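Local coordinates for protein putative fimbrium tip subunit Fim1C (Bacteroides ovatus, PDB 4EPS) that probably forms part of the tip of a fimbrium, a surface filament of the kind that mediates cell adhesion and biofilm formation, at residues 345-350 with 405-409; 466-470 with 500-505; 366-370 with 391-395; 291-295 with 420-424; 267-271 with 297-301. The contacts are given in a common frame with arbitrary orientation. Residues are numbered along the deposited sequence.

From the N terminus, the first of these segments is 267-271, which leaves the strand 261-267 and closes a 25-residue loop onto 297-301 in contact 5. Strand 293-300 also supplies 291-295 to contact 4, whose partner 420-424 comes 125 residues later, so contacts 4 and 5 cross. Inside the long loop of contact 4 lies contact 1, which brings the start of helix 408-419 to the loop after strand 342-344, and inside that is contact 3, which ties loop 366-370 to helix 389-403. Contact 2 follows in series, joining strands 469-474 and 502-509; it touches contact 1, where Lys345 O meets Tyr504 OH at 2.6 Å.

Contact 1: residues 345-350 with 405-409; sequences KFSPAL and TDFEC
The loop after strand 342-344 packs on the N-terminal turn of helix 408-419 through a Cys sulfur-aromatic contact and a backbone N-H...O bond, the segments running roughly antiparallel with end-to-end directions 144° apart. Ser347 CA lies 4.6 Å from Phe407 CA, and Phe346 CA 4.8 Å from Cys409 CA. Along the second segment, Thr405 is extended and brings CG2 to 4.3 Å from Pro348 CG. Asp406 centres an inverse gamma turn, closed by a weak bond from Phe407 N to Thr405 O (3.1 Å), and points away. Phe407 (chi1 m, chi2 -7°) receives Ser347 CB over a ring face, 3.7 Å from the centroid; Pro348 CD reaches its CD1 at 3.5 Å and Leu350 CD2 its CZ at 4.0 Å. Ser347 OG (chi1 p) bonds to Pro348 O at 2.9 Å. Glu408 (chi1 m) sets CB 3.4 Å from Lys345 O; its OE2 accepts a 2.7 Å hydrogen bond from a water that also donates weakly to Ser347 O (2.9 Å). Cys409 (chi1 p) packs against Phe346 (chi1 t), whose ring also meets Trp470. Cys409 CB and SG both sit over one face of the Phe346 ring, SG 3.9 Å from its centroid, while Cys409 N donates to Phe346 O at 2.9 Å.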
# COMPACT_ATOMS: atom_id res chain seq x y z
N LYS A 345 18.01 -34.99 -19.16
CA LYS A 345 17.61 -36.20 -18.45
C LYS A 345 17.50 -35.84 -16.98
O LYS A 345 17.94 -34.76 -16.58
CB LYS A 345 18.63 -37.35 -18.68
CG LYS A 345 18.73 -37.78 -20.13
CD LYS A 345 19.96 -38.69 -20.32
CE LYS A 345 19.95 -39.42 -21.65
NZ LYS A 345 20.24 -38.52 -22.80
N PHE A 346 16.89 -36.73 -16.16
CA PHE A 346 16.72 -36.43 -14.75
C PHE A 346 17.70 -37.22 -13.93
O PHE A 346 18.41 -36.65 -13.10
CB PHE A 346 15.27 -36.70 -14.28
CG PHE A 346 15.00 -36.22 -12.88
CD1 PHE A 346 14.54 -34.93 -12.65
CD2 PHE A 346 15.17 -37.06 -11.79
CE1 PHE A 346 14.28 -34.48 -11.35
CE2 PHE A 346 14.95 -36.60 -10.49
CZ PHE A 346 14.51 -35.32 -10.28
N SER A 347 17.71 -38.54 -14.11
CA SER A 347 18.57 -39.44 -13.37
C SER A 347 18.68 -40.75 -14.12
O SER A 347 17.88 -40.98 -15.03
CB SER A 347 18.00 -39.70 -11.97
OG SER A 347 16.95 -40.65 -11.99
N PRO A 348 19.59 -41.67 -13.73
CA PRO A 348 19.53 -43.00 -14.36
C PRO A 348 18.28 -43.74 -13.84
O PRO A 348 17.70 -43.32 -12.83
CB PRO A 348 20.82 -43.68 -13.90
CG PRO A 348 21.29 -42.95 -12.72
CD PRO A 348 20.59 -41.61 -12.64
N ALA A 349 17.86 -44.81 -14.52
CA ALA A 349 16.76 -45.66 -14.02
C ALA A 349 17.30 -46.39 -12.80
O ALA A 349 18.46 -46.79 -12.81
CB ALA A 349 16.31 -46.64 -15.10
N LEU A 350 16.52 -46.47 -11.71
CA LEU A 350 17.02 -47.08 -10.47
C LEU A 350 16.46 -48.48 -10.29
O LEU A 350 15.39 -48.77 -10.81
CB LEU A 350 16.63 -46.22 -9.26
CG LEU A 350 17.06 -44.73 -9.26
CD1 LEU A 350 16.48 -44.02 -8.06
CD2 LEU A 350 18.59 -44.59 -9.23
N THR A 405 25.43 -40.76 -6.13
CA THR A 405 25.14 -40.88 -7.56
C THR A 405 24.89 -39.49 -8.12
O THR A 405 24.03 -38.76 -7.61
CB THR A 405 23.96 -41.83 -7.82
OG1 THR A 405 24.10 -43.01 -7.02
CG2 THR A 405 23.85 -42.22 -9.29
N ASP A 406 25.65 -39.13 -9.17
CA ASP A 406 25.60 -37.82 -9.82
C ASP A 406 24.46 -37.75 -10.83
O ASP A 406 24.68 -37.88 -12.04
CB ASP A 406 26.95 -37.50 -10.49
CG ASP A 406 28.12 -37.42 -9.53
OD1 ASP A 406 28.03 -36.67 -8.52
OD2 ASP A 406 29.15 -38.10 -9.78
N PHE A 407 23.23 -37.54 -10.31
CA PHE A 407 22.03 -37.41 -11.14
C PHE A 407 22.13 -36.16 -12.01
O PHE A 407 22.61 -35.12 -11.52
CB PHE A 407 20.77 -37.30 -10.26
CG PHE A 407 20.31 -38.52 -9.49
CD1 PHE A 407 20.92 -39.76 -9.67
CD2 PHE A 407 19.23 -38.44 -8.62
CE1 PHE A 407 20.46 -40.89 -8.98
CE2 PHE A 407 18.78 -39.56 -7.93
CZ PHE A 407 19.39 -40.78 -8.13
N GLU A 408 21.66 -36.25 -13.26
CA GLU A 408 21.68 -35.10 -14.18
C GLU A 408 20.91 -33.89 -13.61
O GLU A 408 21.34 -32.76 -13.84
CB GLU A 408 21.13 -35.47 -15.56
CG GLU A 408 21.99 -36.50 -16.30
CD GLU A 408 21.63 -37.97 -16.11
OE1 GLU A 408 21.34 -38.39 -14.97
OE2 GLU A 408 21.71 -38.72 -17.11
N CYS A 409 19.82 -34.11 -12.85
CA CYS A 409 19.03 -32.99 -12.27
C CYS A 409 19.90 -32.08 -11.36
O CYS A 409 19.66 -30.88 -11.33
CB CYS A 409 17.80 -33.50 -11.53
SG CYS A 409 18.17 -34.54 -10.10
O HOH W 1 19.75 -40.54 -17.14

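Contact 2: residues 466-470 with 500-505; sequences SATYW and NTYTYR
Tyr469 and Thr503 form a single beta bridge, CA atoms 4.6 Å apart, between extended segments whose end-to-end directions are 93° apart, so they pair only briefly. Thr503 N donates to Thr468 O and Trp470 N to Thr503 O, both at 2.9 Å; Tyr469 CA adds a CA-H...O contact to Thr503 O at 3.3 Å. One water accepts from Thr468 N (3.2 Å) and bonds Thr503 OG1 (3.0 Å); another accepts from Arg505 N (2.9 Å) and donates to Trp470 O (2.8 Å). Trp470 (chi1 m, chi2 118°) lies between Tyr502 and Tyr504 in an aromatic cluster: the Tyr502 edge meets its six-membered ring edge-to-face, centroids 4.8 Å apart, and Tyr504 CE2 reaches Trp470 CD1 at 3.5 Å on the opposite face. Asn500 ND2 donates to Tyr502 OH at 2.9 Å. Outside the segments, Tyr469 OH bonds Asp464 O and Arg505 NH1 bonds Ser338 O. The aromatic cluster thus fills the join of two sheets with its polar ends satisfied, Trp470 NE1 by Gly344 O and Tyr504 OH by Lys345 O, and Asn500 O is the one polar atom buried here without a partner.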
# COMPACT_ATOMS: atom_id res chain seq x y z
N SER A 466 3.21 -26.09 -24.84
CA SER A 466 3.14 -27.42 -25.45
C SER A 466 4.29 -28.33 -24.98
O SER A 466 4.34 -29.50 -25.37
CB SER A 466 3.15 -27.31 -26.98
OG SER A 466 4.37 -26.75 -27.43
N ALA A 467 5.21 -27.81 -24.15
CA ALA A 467 6.34 -28.61 -23.67
C ALA A 467 5.93 -29.50 -22.47
O ALA A 467 4.83 -29.36 -21.92
CB ALA A 467 7.49 -27.69 -23.25
N THR A 468 6.82 -30.43 -22.10
CA THR A 468 6.62 -31.37 -21.00
C THR A 468 7.66 -31.03 -19.96
O THR A 468 8.83 -30.91 -20.31
CB THR A 468 6.70 -32.81 -21.49
OG1 THR A 468 5.64 -33.01 -22.45
CG2 THR A 468 6.52 -33.82 -20.34
N TYR A 469 7.25 -30.89 -18.70
CA TYR A 469 8.16 -30.41 -17.66
C TYR A 469 8.46 -31.43 -16.58
O TYR A 469 7.54 -32.08 -16.08
CB TYR A 469 7.55 -29.13 -17.00
CG TYR A 469 7.43 -27.99 -17.98
CD1 TYR A 469 6.34 -27.90 -18.85
CD2 TYR A 469 8.46 -27.06 -18.13
CE1 TYR A 469 6.26 -26.88 -19.81
CE2 TYR A 469 8.39 -26.04 -19.08
CZ TYR A 469 7.29 -25.96 -19.92
OH TYR A 469 7.22 -24.95 -20.87
N TRP A 470 9.73 -31.56 -16.21
CA TRP A 470 10.10 -32.45 -15.10
C TRP A 470 9.54 -31.97 -13.78
O TRP A 470 9.58 -30.77 -13.51
CB TRP A 470 11.63 -32.44 -14.89
CG TRP A 470 12.44 -33.17 -15.91
CD1 TRP A 470 13.37 -32.62 -16.74
CD2 TRP A 470 12.49 -34.59 -16.11
NE1 TRP A 470 14.01 -33.61 -17.46
CE2 TRP A 470 13.47 -34.83 -17.11
CE3 TRP A 470 11.78 -35.68 -15.58
CZ2 TRP A 470 13.77 -36.12 -17.58
CZ3 TRP A 470 12.09 -36.97 -16.04
CH2 TRP A 470 13.07 -37.18 -17.02
N ASN A 500 14.51 -40.18 -20.07
CA ASN A 500 13.98 -39.41 -21.19
C ASN A 500 14.46 -37.95 -21.07
O ASN A 500 15.12 -37.62 -20.10
CB ASN A 500 12.45 -39.49 -21.25
CG ASN A 500 11.94 -40.72 -21.94
OD1 ASN A 500 12.70 -41.54 -22.41
ND2 ASN A 500 10.64 -40.86 -22.03
N THR A 501 14.14 -37.10 -22.05
CA THR A 501 14.53 -35.69 -22.04
C THR A 501 13.29 -34.83 -21.95
O THR A 501 12.45 -34.88 -22.84
CB THR A 501 15.36 -35.35 -23.31
OG1 THR A 501 16.56 -36.12 -23.29
CG2 THR A 501 15.71 -33.87 -23.40
N TYR A 502 13.18 -34.04 -20.87
CA TYR A 502 12.07 -33.10 -20.70
C TYR A 502 12.63 -31.72 -20.27
O TYR A 502 13.84 -31.56 -20.14
CB TYR A 502 11.01 -33.62 -19.71
CG TYR A 502 10.45 -34.98 -20.05
CD1 TYR A 502 9.61 -35.17 -21.15
CD2 TYR A 502 10.78 -36.10 -19.29
CE1 TYR A 502 9.06 -36.42 -21.44
CE2 TYR A 502 10.26 -37.36 -19.59
CZ TYR A 502 9.42 -37.52 -20.68
OH TYR A 502 8.94 -38.79 -20.96
N THR A 503 11.74 -30.76 -20.06
CA THR A 503 12.14 -29.38 -19.77
C THR A 503 12.23 -29.11 -18.29
O THR A 503 11.33 -29.48 -17.52
CB THR A 503 11.15 -28.39 -20.43
OG1 THR A 503 11.15 -28.66 -21.82
CG2 THR A 503 11.55 -26.93 -20.22
N TYR A 504 13.29 -28.40 -17.92
CA TYR A 504 13.48 -27.92 -16.56
C TYR A 504 13.07 -26.46 -16.39
O TYR A 504 13.45 -25.60 -17.18
CB TYR A 504 14.97 -27.99 -16.18
CG TYR A 504 15.45 -29.37 -15.82
CD1 TYR A 504 15.31 -29.86 -14.53
CD2 TYR A 504 16.13 -30.15 -16.75
CE1 TYR A 504 15.80 -31.12 -14.18
CE2 TYR A 504 16.62 -31.42 -16.42
CZ TYR A 504 16.46 -31.88 -15.12
OH TYR A 504 16.94 -33.11 -14.77
N ARG A 505 12.37 -26.19 -15.29
CA ARG A 505 12.16 -24.86 -14.71
C ARG A 505 12.44 -25.04 -13.22
O ARG A 505 12.02 -26.05 -12.66
CB ARG A 505 10.74 -24.32 -14.95
CG ARG A 505 10.50 -23.77 -16.35
CD ARG A 505 11.06 -22.36 -16.50
NE ARG A 505 10.91 -21.91 -17.89
CZ ARG A 505 11.18 -20.68 -18.32
NH1 ARG A 505 11.62 -19.75 -17.47
NH2 ARG A 505 11.05 -20.38 -19.60
O HOH W 2 9.70 -30.73 -23.43
O HOH W 3 10.91 -28.46 -14.32

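Contact 3: residues 366-370 with 391-395; sequences SYVSV and NNSEV
Two hydrogen bonds from one asparagine fasten an extended loop to helix 389-403: Asn391 OD1 accepts from Val368 N at 3.0 Å, and Asn391 ND2 donates to Val368 O at 2.8 Å, both with angles of 170°. With chi1 t and chi2 87°, the carboxamide thus reads the backbone of one residue as a strand neighbour would. ND2 also donates to Asn392 OD1 at 3.1 Å, and a water donates to that OD1 (2.7 Å) and to Ser369 O (2.8 Å). Val395 N closes the helical turn on Asn391 O at 3.0 Å. Glu394 OE1 shares two waters with Tyr367 OH, one leg of each bridge weak, while its OE2 bonds Tyr390 and Ser327. The Tyr367 ring (chi1 m) makes a cation-pi contact with Arg326. Apolar packing spreads from Val395 (chi1 t), next to Phe358 of helix 354-359: its CG2 lies 3.8 Å from Tyr367 CB, and its CB lies 3.8 Å from Val370 CG1.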
# COMPACT_ATOMS: atom_id res chain seq x y z
N SER A 366 10.48 -37.09 9.87
CA SER A 366 10.91 -35.70 9.72
C SER A 366 10.81 -35.18 8.28
O SER A 366 11.02 -33.97 8.06
CB SER A 366 12.34 -35.54 10.24
OG SER A 366 13.19 -36.57 9.76
N TYR A 367 10.49 -36.05 7.31
CA TYR A 367 10.35 -35.67 5.89
C TYR A 367 9.14 -36.38 5.30
O TYR A 367 8.63 -37.32 5.89
CB TYR A 367 11.61 -36.02 5.05
CG TYR A 367 12.89 -35.38 5.54
CD1 TYR A 367 13.65 -35.97 6.54
CD2 TYR A 367 13.37 -34.21 4.96
CE1 TYR A 367 14.81 -35.37 7.03
CE2 TYR A 367 14.54 -33.60 5.43
CZ TYR A 367 15.26 -34.19 6.46
OH TYR A 367 16.42 -33.65 6.94
N VAL A 368 8.68 -35.91 4.13
CA VAL A 368 7.61 -36.52 3.36
C VAL A 368 8.30 -37.26 2.21
O VAL A 368 9.25 -36.74 1.64
CB VAL A 368 6.59 -35.43 2.86
CG1 VAL A 368 5.49 -36.05 2.01
CG2 VAL A 368 5.98 -34.67 4.04
N SER A 369 7.81 -38.45 1.84
CA SER A 369 8.38 -39.17 0.70
C SER A 369 8.22 -38.36 -0.60
O SER A 369 7.26 -37.60 -0.75
CB SER A 369 7.73 -40.54 0.54
OG SER A 369 8.21 -41.12 -0.65
N VAL A 370 9.18 -38.53 -1.53
CA VAL A 370 9.14 -37.87 -2.85
C VAL A 370 8.06 -38.54 -3.75
O VAL A 370 7.70 -37.99 -4.78
CB VAL A 370 10.52 -37.88 -3.57
CG1 VAL A 370 11.57 -37.09 -2.76
CG2 VAL A 370 11.00 -39.31 -3.85
N ASN A 391 10.83 -29.92 0.12
CA ASN A 391 10.93 -31.21 0.80
C ASN A 391 11.66 -32.21 -0.09
O ASN A 391 12.58 -32.90 0.36
CB ASN A 391 9.51 -31.75 1.13
CG ASN A 391 9.53 -33.18 1.60
OD1 ASN A 391 9.70 -33.44 2.79
ND2 ASN A 391 9.38 -34.13 0.68
N ASN A 392 11.19 -32.34 -1.36
CA ASN A 392 11.76 -33.32 -2.30
C ASN A 392 13.26 -33.10 -2.53
O ASN A 392 13.99 -34.09 -2.65
CB ASN A 392 10.99 -33.32 -3.64
CG ASN A 392 9.53 -33.71 -3.45
OD1 ASN A 392 9.13 -34.21 -2.38
ND2 ASN A 392 8.69 -33.41 -4.45
N SER A 393 13.70 -31.82 -2.60
CA SER A 393 15.12 -31.48 -2.78
C SER A 393 15.93 -31.98 -1.58
O SER A 393 17.00 -32.57 -1.76
CB SER A 393 15.30 -29.98 -2.94
OG SER A 393 16.62 -29.69 -3.37
N GLU A 394 15.41 -31.78 -0.35
CA GLU A 394 16.11 -32.22 0.86
C GLU A 394 16.16 -33.75 0.94
O GLU A 394 17.18 -34.28 1.36
CB GLU A 394 15.50 -31.62 2.14
CG GLU A 394 15.96 -30.18 2.34
CD GLU A 394 16.00 -29.70 3.79
OE1 GLU A 394 15.53 -30.44 4.68
OE2 GLU A 394 16.46 -28.56 4.02
N VAL A 395 15.10 -34.46 0.50
CA VAL A 395 15.10 -35.93 0.50
C VAL A 395 16.12 -36.43 -0.54
O VAL A 395 16.87 -37.36 -0.25
CB VAL A 395 13.70 -36.56 0.30
CG1 VAL A 395 13.80 -38.09 0.24
CG2 VAL A 395 12.75 -36.12 1.40
O HOH W 4 18.33 -32.38 5.38
O HOH W 5 15.58 -30.41 7.36
O HOH W 6 6.64 -35.31 -2.26

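Contact 4: residues 291-295 with 420-424; sequences DNCIG and FPSPS
Between these two segments the contact is purely van der Waals, made mostly through Ile294, which lies in a classic beta bulge. Ile294 and Gly295 both face Tyr274 of strand 273-275, which is reflected in the turned backbone of Ile294 (phi/psi -114/-14) and the fully extended Gly295 (-179/-176). Across from them lies 420-424, an extended run with two prolines; Phe420 is the first residue to leave helical angles after helix 408-419. The CA atoms of Ile294 and Phe420 come within 5.0 Å. Ile294 (chi1 p, chi2 t) puts CG2 3.8 Å from Phe420 CB, and sends CD1 along the proline run, 3.7 Å from Pro421 O, 4.0 Å from Ser422 CA and 3.6 Å from Pro423 CD. Phe420 (chi1 m) points toward the strand and offers a ring edge, CD1, to Cys293 O at 3.6 Å. Trp429 lies against Ile294 and bonds Phe420 O through NE1, while Ser422 OG bonds Glu417. Leu508 of strand 502-509 also meets Ile294 and Ser422. The arrangement is plain packing of a post-helix loop on the bulged start of strand 293-300, within the six-stranded antiparallel sheet.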
# COMPACT_ATOMS: atom_id res chain seq x y z
N ASP A 291 19.47 -7.00 -15.93
CA ASP A 291 20.60 -7.24 -15.04
C ASP A 291 20.17 -7.73 -13.69
O ASP A 291 19.33 -7.11 -13.03
CB ASP A 291 21.48 -5.97 -14.85
CG ASP A 291 22.38 -5.62 -16.03
OD1 ASP A 291 22.42 -6.40 -17.01
OD2 ASP A 291 23.03 -4.55 -15.97
N ASN A 292 20.78 -8.86 -13.26
CA ASN A 292 20.55 -9.52 -11.98
C ASN A 292 19.09 -10.01 -11.80
O ASN A 292 18.75 -10.43 -10.69
CB ASN A 292 20.95 -8.62 -10.80
CG ASN A 292 22.44 -8.34 -10.77
OD1 ASN A 292 22.88 -7.19 -10.81
ND2 ASN A 292 23.25 -9.38 -10.81
N CYS A 293 18.27 -10.02 -12.86
CA CYS A 293 16.91 -10.60 -12.74
C CYS A 293 17.08 -12.12 -12.76
O CYS A 293 17.78 -12.63 -13.65
CB CYS A 293 15.96 -10.13 -13.84
SG CYS A 293 14.26 -10.73 -13.64
N ILE A 294 16.55 -12.82 -11.76
CA ILE A 294 16.77 -14.29 -11.69
C ILE A 294 15.48 -15.07 -11.88
O ILE A 294 15.52 -16.30 -12.09
CB ILE A 294 17.48 -14.70 -10.37
CG1 ILE A 294 16.61 -14.40 -9.13
CG2 ILE A 294 18.90 -14.04 -10.28
CD1 ILE A 294 17.11 -15.04 -7.80
N GLY A 295 14.34 -14.40 -11.80
CA GLY A 295 13.07 -15.12 -11.96
C GLY A 295 11.85 -14.23 -11.87
O GLY A 295 11.97 -13.00 -11.81
N PHE A 420 22.09 -17.73 -12.35
CA PHE A 420 21.08 -16.90 -11.66
C PHE A 420 21.13 -17.19 -10.17
O PHE A 420 20.25 -17.88 -9.64
CB PHE A 420 19.69 -17.20 -12.25
CG PHE A 420 19.61 -17.05 -13.74
CD1 PHE A 420 19.37 -15.82 -14.33
CD2 PHE A 420 19.74 -18.17 -14.57
CE1 PHE A 420 19.27 -15.68 -15.72
CE2 PHE A 420 19.65 -18.04 -15.97
CZ PHE A 420 19.41 -16.79 -16.54
N PRO A 421 22.17 -16.69 -9.48
CA PRO A 421 22.33 -17.03 -8.06
C PRO A 421 21.16 -16.56 -7.22
O PRO A 421 20.75 -15.40 -7.26
CB PRO A 421 23.66 -16.34 -7.65
CG PRO A 421 23.92 -15.34 -8.71
CD PRO A 421 23.30 -15.86 -9.96
N SER A 422 20.64 -17.50 -6.44
CA SER A 422 19.53 -17.26 -5.53
C SER A 422 20.01 -16.44 -4.31
O SER A 422 21.13 -16.66 -3.81
CB SER A 422 18.91 -18.58 -5.09
OG SER A 422 19.85 -19.38 -4.38
N PRO A 423 19.17 -15.53 -3.79
CA PRO A 423 19.57 -14.75 -2.59
C PRO A 423 19.73 -15.68 -1.38
O PRO A 423 19.03 -16.69 -1.28
CB PRO A 423 18.38 -13.79 -2.37
CG PRO A 423 17.65 -13.75 -3.68
CD PRO A 423 17.83 -15.13 -4.28
N SER A 424 20.60 -15.31 -0.42
CA SER A 424 20.85 -16.11 0.80
C SER A 424 19.59 -16.27 1.67
O SER A 424 19.47 -17.25 2.40
CB SER A 424 21.96 -15.46 1.63
OG SER A 424 21.56 -14.15 2.04

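Contact 5: residues 267-271 with 297-301; sequences HLQVG and VCWVG. With SO4 (sulfate ion), chain F.
Leu268 and Val270 pack on Val297 and Val300, which both point toward 267-271, with one backbone bond holding the two segments together. Gly271 N donates to Val297 O at 2.8 Å, nearly straight at 176°, and Val270 CA adds a CA-H...O contact to the same oxygen at 3.4 Å; Val270 and Cys298 CA atoms are 4.9 Å apart. Gly271 has phi/psi 99/-11, where a CB would be jammed against the preceding carbonyl. Leu268 (chi1 t, chi2 p) points toward the strand, its CD1 4.1 Å from Val297 CG2 and its CG 4.0 Å from Val300 CG2. Val297 and Val300 both take chi1 t. Val297 CG1 reaches Gln269 O at 3.6 Å. Val300 CG2 lies 3.8 Å from Val270 N and 4.3 Å from Val270 CG2. Val270 (chi1 t) also sets CG2 3.8 Å from Cys298 O. At the subunit interface, Gln269 (chi1 m) bonds weakly to Gln269 of the second subunit, and His267 ND1 bonds His267 of that subunit. His267 NE2 donates to sulfate O1 at 2.9 Å and weakly to O4 at 3.2 Å; this ion, probably from the crystallisation liquor, also binds Ala176 N and Ser282 and Asn284 of the second subunit. Cys298 and Trp299 form a classic bulge facing Leu335 of strand 334-338, while Leu451 of helix 446-458 covers Val270 and Cys298.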
# COMPACT_ATOMS: atom_id res chain seq x y z
N HIS A 267 3.03 -4.16 -3.08
CA HIS A 267 1.93 -5.10 -3.37
C HIS A 267 2.50 -6.30 -4.13
O HIS A 267 2.81 -6.19 -5.32
CB HIS A 267 0.79 -4.44 -4.17
CG HIS A 267 -0.32 -5.39 -4.56
ND1 HIS A 267 -1.20 -5.09 -5.58
CD2 HIS A 267 -0.69 -6.58 -4.00
CE1 HIS A 267 -2.05 -6.11 -5.65
NE2 HIS A 267 -1.78 -7.04 -4.73
N LEU A 268 2.70 -7.42 -3.42
CA LEU A 268 3.34 -8.60 -4.02
C LEU A 268 2.34 -9.35 -4.92
O LEU A 268 1.29 -9.78 -4.46
CB LEU A 268 3.92 -9.52 -2.91
CG LEU A 268 4.71 -10.77 -3.36
CD1 LEU A 268 5.98 -10.37 -4.19
CD2 LEU A 268 5.14 -11.60 -2.12
N GLN A 269 2.68 -9.52 -6.19
CA GLN A 269 1.78 -10.20 -7.14
C GLN A 269 2.50 -11.20 -8.00
O GLN A 269 3.67 -11.02 -8.33
CB GLN A 269 1.12 -9.16 -8.07
CG GLN A 269 0.21 -8.17 -7.32
CD GLN A 269 -0.47 -7.26 -8.30
OE1 GLN A 269 0.12 -6.29 -8.82
NE2 GLN A 269 -1.68 -7.58 -8.61
N VAL A 270 1.75 -12.20 -8.48
CA VAL A 270 2.27 -13.13 -9.49
C VAL A 270 2.67 -12.27 -10.71
O VAL A 270 1.94 -11.36 -11.10
CB VAL A 270 1.18 -14.18 -9.87
CG1 VAL A 270 1.60 -14.99 -11.11
CG2 VAL A 270 0.85 -15.10 -8.68
N GLY A 271 3.82 -12.56 -11.30
CA GLY A 271 4.31 -11.80 -12.44
C GLY A 271 5.34 -10.76 -12.05
O GLY A 271 5.98 -10.18 -12.93
N VAL A 297 7.94 -13.97 -9.89
CA VAL A 297 7.09 -14.46 -8.78
C VAL A 297 5.96 -15.25 -9.42
O VAL A 297 5.23 -14.70 -10.26
CB VAL A 297 6.57 -13.27 -7.93
CG1 VAL A 297 5.55 -13.75 -6.88
CG2 VAL A 297 7.74 -12.54 -7.25
N CYS A 298 5.82 -16.53 -9.04
CA CYS A 298 4.79 -17.37 -9.69
C CYS A 298 3.68 -17.81 -8.74
O CYS A 298 2.68 -18.37 -9.19
CB CYS A 298 5.48 -18.57 -10.36
SG CYS A 298 6.31 -19.68 -9.19
N TRP A 299 3.78 -17.48 -7.44
CA TRP A 299 2.74 -17.85 -6.46
C TRP A 299 2.96 -17.00 -5.22
O TRP A 299 4.10 -16.78 -4.85
CB TRP A 299 2.81 -19.36 -6.13
CG TRP A 299 1.65 -19.87 -5.33
CD1 TRP A 299 0.45 -20.35 -5.79
CD2 TRP A 299 1.60 -19.97 -3.90
NE1 TRP A 299 -0.34 -20.75 -4.73
CE2 TRP A 299 0.34 -20.50 -3.56
CE3 TRP A 299 2.52 -19.68 -2.88
CZ2 TRP A 299 -0.01 -20.80 -2.23
CZ3 TRP A 299 2.17 -19.97 -1.56
CH2 TRP A 299 0.90 -20.48 -1.25
N VAL A 300 1.90 -16.45 -4.65
CA VAL A 300 2.02 -15.54 -3.49
C VAL A 300 1.31 -16.18 -2.29
O VAL A 300 0.16 -16.58 -2.40
CB VAL A 300 1.45 -14.12 -3.80
CG1 VAL A 300 1.47 -13.21 -2.54
CG2 VAL A 300 2.22 -13.47 -4.95
N GLY A 301 2.01 -16.26 -1.16
CA GLY A 301 1.45 -16.84 0.05
C GLY A 301 2.48 -17.66 0.79
O GLY A 301 3.65 -17.71 0.38
S SO4 F . -4.65 -9.19 -4.19
O1 SO4 F . -3.96 -8.84 -5.43
O2 SO4 F . -5.97 -8.59 -4.24
O3 SO4 F . -4.77 -10.64 -4.14
O4 SO4 F . -4.00 -8.68 -3.04